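Aminoglycoside 6'-n-acetyltransferase (Salmonella choleraesuis, PDB 2VBQ) transfers an acetyl group from acetyl-CoA to the 6'-amino group of aminoglycosides, thereby conferring resistance to antibiotics such as tobramycin and amikacin. Local coordinates at residues A60-A68 with L116-K127. Sequence-based numbering, arbitrary orientation.
Sequences ADHLASFIA and LIAAVQRWGTNK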
# COMPACT_ATOMS: atom_id res chain seq x y z
N ALA A 60 -1.11 -19.33 -1.62
CA ALA A 60 -0.13 -18.26 -1.46
C ALA A 60 0.99 -18.54 -0.47
O ALA A 60 0.84 -19.28 0.52
CB ALA A 60 -0.86 -16.98 -1.03
N ASP A 61 2.14 -17.92 -0.73
CA ASP A 61 3.11 -17.74 0.31
C ASP A 61 3.18 -16.29 0.80
O ASP A 61 3.88 -16.04 1.77
CB ASP A 61 4.50 -18.24 -0.12
CG ASP A 61 4.93 -17.70 -1.47
OD1 ASP A 61 4.35 -16.70 -1.98
OD2 ASP A 61 5.87 -18.30 -2.04
N HIS A 62 2.49 -15.35 0.14
CA HIS A 62 2.43 -13.96 0.62
C HIS A 62 1.05 -13.52 1.17
O HIS A 62 0.83 -12.32 1.38
CB HIS A 62 2.95 -12.94 -0.43
CG HIS A 62 4.44 -13.00 -0.63
ND1 HIS A 62 5.05 -14.12 -1.16
CD2 HIS A 62 5.44 -12.14 -0.33
CE1 HIS A 62 6.36 -13.93 -1.20
NE2 HIS A 62 6.62 -12.74 -0.69
N LEU A 63 0.15 -14.50 1.31
CA LEU A 63 -1.17 -14.29 1.91
C LEU A 63 -1.37 -15.35 2.96
O LEU A 63 -1.00 -16.50 2.74
CB LEU A 63 -2.28 -14.39 0.85
CG LEU A 63 -2.32 -13.32 -0.23
CD1 LEU A 63 -3.39 -13.63 -1.30
CD2 LEU A 63 -2.54 -11.96 0.43
N ALA A 64 -1.94 -14.96 4.10
CA ALA A 64 -2.42 -15.88 5.13
C ALA A 64 -3.57 -15.23 5.88
O ALA A 64 -3.59 -14.01 6.06
CB ALA A 64 -1.30 -16.29 6.14
N SER A 65 -4.53 -16.06 6.26
CA SER A 65 -5.67 -15.62 7.06
C SER A 65 -5.75 -16.48 8.30
O SER A 65 -5.23 -17.58 8.33
CB SER A 65 -6.98 -15.72 6.25
OG SER A 65 -6.91 -14.77 5.20
N PHE A 66 -6.37 -15.92 9.34
CA PHE A 66 -6.35 -16.49 10.68
C PHE A 66 -7.79 -16.42 11.24
O PHE A 66 -8.44 -15.38 11.12
CB PHE A 66 -5.36 -15.72 11.57
CG PHE A 66 -3.92 -15.78 11.04
CD1 PHE A 66 -3.48 -14.84 10.10
CD2 PHE A 66 -3.08 -16.82 11.41
CE1 PHE A 66 -2.16 -14.92 9.55
CE2 PHE A 66 -1.77 -16.92 10.87
CZ PHE A 66 -1.32 -15.98 9.94
N ILE A 67 -8.23 -17.53 11.85
CA ILE A 67 -9.60 -17.68 12.36
C ILE A 67 -9.58 -17.91 13.87
O ILE A 67 -8.96 -18.86 14.34
CB ILE A 67 -10.30 -18.94 11.71
CG1 ILE A 67 -10.01 -19.05 10.20
CG2 ILE A 67 -11.79 -18.99 12.09
CD1 ILE A 67 -10.55 -17.95 9.33
N ALA A 68 -10.29 -17.07 14.61
CA ALA A 68 -10.43 -17.25 16.05
C ALA A 68 -11.54 -18.26 16.31
O ALA A 68 -12.68 -18.07 15.86
CB ALA A 68 -10.72 -15.94 16.71
N LEU A 116 -5.68 -12.35 17.36
CA LEU A 116 -5.60 -12.40 15.90
C LEU A 116 -4.36 -11.64 15.37
O LEU A 116 -3.60 -12.16 14.56
CB LEU A 116 -6.88 -11.83 15.27
CG LEU A 116 -8.08 -12.78 15.25
CD1 LEU A 116 -9.40 -11.99 14.97
CD2 LEU A 116 -7.84 -13.91 14.19
N ILE A 117 -4.17 -10.41 15.86
CA ILE A 117 -3.05 -9.57 15.42
C ILE A 117 -1.68 -10.15 15.86
O ILE A 117 -0.69 -10.08 15.12
CB ILE A 117 -3.29 -8.08 15.86
CG1 ILE A 117 -4.39 -7.47 14.99
CG2 ILE A 117 -2.00 -7.21 15.78
CD1 ILE A 117 -4.98 -6.17 15.51
N ALA A 118 -1.64 -10.74 17.06
CA ALA A 118 -0.46 -11.47 17.53
C ALA A 118 -0.06 -12.61 16.58
O ALA A 118 1.14 -12.82 16.32
CB ALA A 118 -0.68 -11.98 18.93
N ALA A 119 -1.06 -13.33 16.05
CA ALA A 119 -0.84 -14.39 15.06
C ALA A 119 -0.32 -13.83 13.73
O ALA A 119 0.60 -14.42 13.14
CB ALA A 119 -2.14 -15.20 14.83
N VAL A 120 -0.92 -12.73 13.24
CA VAL A 120 -0.41 -12.04 12.03
C VAL A 120 1.06 -11.62 12.21
O VAL A 120 1.89 -11.85 11.32
CB VAL A 120 -1.26 -10.76 11.68
CG1 VAL A 120 -0.53 -9.87 10.62
CG2 VAL A 120 -2.68 -11.12 11.23
N GLN A 121 1.35 -10.97 13.34
CA GLN A 121 2.73 -10.58 13.70
C GLN A 121 3.72 -11.74 13.71
O GLN A 121 4.82 -11.63 13.14
CB GLN A 121 2.77 -9.85 15.06
CG GLN A 121 4.15 -9.22 15.35
CD GLN A 121 4.19 -8.47 16.67
OE1 GLN A 121 3.24 -7.78 17.04
NE2 GLN A 121 5.30 -8.59 17.38
N ARG A 122 3.32 -12.84 14.35
CA ARG A 122 4.10 -14.09 14.42
C ARG A 122 4.40 -14.61 13.00
O ARG A 122 5.55 -14.88 12.64
CB ARG A 122 3.31 -15.13 15.25
CG ARG A 122 4.00 -16.48 15.57
CD ARG A 122 3.04 -17.43 16.33
NE ARG A 122 2.37 -16.70 17.42
CZ ARG A 122 1.05 -16.64 17.67
NH1 ARG A 122 0.17 -17.33 16.95
NH2 ARG A 122 0.63 -15.89 18.68
N TRP A 123 3.36 -14.71 12.18
CA TRP A 123 3.50 -15.09 10.78
C TRP A 123 4.49 -14.16 10.02
O TRP A 123 5.43 -14.63 9.33
CB TRP A 123 2.11 -15.13 10.10
CG TRP A 123 2.14 -15.51 8.66
CD1 TRP A 123 2.48 -16.74 8.14
CD2 TRP A 123 1.80 -14.68 7.55
NE1 TRP A 123 2.38 -16.71 6.77
CE2 TRP A 123 1.97 -15.46 6.38
CE3 TRP A 123 1.38 -13.35 7.42
CZ2 TRP A 123 1.74 -14.94 5.10
CZ3 TRP A 123 1.13 -12.84 6.15
CH2 TRP A 123 1.31 -13.65 4.99
N GLY A 124 4.30 -12.86 10.14
CA GLY A 124 5.16 -11.92 9.42
C GLY A 124 6.60 -11.93 9.93
O GLY A 124 7.57 -11.81 9.15
N THR A 125 6.75 -12.06 11.25
CA THR A 125 8.08 -12.16 11.87
C THR A 125 8.81 -13.40 11.37
O THR A 125 9.99 -13.32 11.00
CB THR A 125 7.99 -12.11 13.42
OG1 THR A 125 7.56 -10.79 13.79
CG2 THR A 125 9.35 -12.42 14.10
N ASN A 126 8.12 -14.53 11.31
CA ASN A 126 8.75 -15.76 10.82
C ASN A 126 9.11 -15.72 9.32
O ASN A 126 9.98 -16.48 8.86
CB ASN A 126 7.86 -16.97 11.13
CG ASN A 126 8.01 -17.45 12.56
OD1 ASN A 126 7.19 -18.22 13.06
ND2 ASN A 126 9.08 -17.00 13.24
N LYS A 127 8.42 -14.84 8.58
CA LYS A 127 8.70 -14.52 7.18
C LYS A 127 9.76 -13.41 6.98
O LYS A 127 9.96 -12.93 5.87
CB LYS A 127 7.39 -14.11 6.50
CG LYS A 127 6.81 -15.19 5.62
CD LYS A 127 6.30 -16.38 6.34
CE LYS A 127 5.43 -17.22 5.39
NZ LYS A 127 6.01 -17.34 4.04
O HOH W 1 6.34 -15.10 2.11
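Phe66 packs edge-on against Trp123 where helix 112-126 of the GNAT fold covers one face of the mixed sheet, running against strand 63-70. The short segments are nearly antiparallel, at 150°, with their axes 8.9 Å apart at closest approach. The two aromatic side chains cross at about a right angle in an offset edge-to-face pair: the Phe66 edge points at the five-membered ring of Trp123, the planes are inclined at 63°, and Phe66 CZ comes within 3.5 Å of Trp123 CB. The indole, extended away from its own backbone N by a chi1 of 180°, reaches toward the strand, and Ala64 CB sits over one of its faces in a CH-pi contact, 3.6 Å from the six-membered-ring centroid.

Apolar packing continues along the helix. One face of the Phe66 ring lies against backbone atoms of Ala119 and Val120, while Phe66 CD2 is 3.9 Å from Ala119 CB and CD1 meets Val120 CG2. Leu116 CD2 reaches across to the Phe66 backbone and also borders Ala68. Leu116 and Ala68 carry this core up to Ile101 and Val112, both of which bind acetyl-CoA.

Polar contacts gather at the opposite, more exposed end. Within 60-68, His62 ND1 donates to Asp61 OD1 (2.8 Å) from above the carboxylate plane. Between the segments, the bent Lys127 chain brings NZ to Asp61 O in a weak hydrogen bond. A water bridges the same pair, accepting from Lys127 NZ and donating to Asp61 O at 2.7 Å.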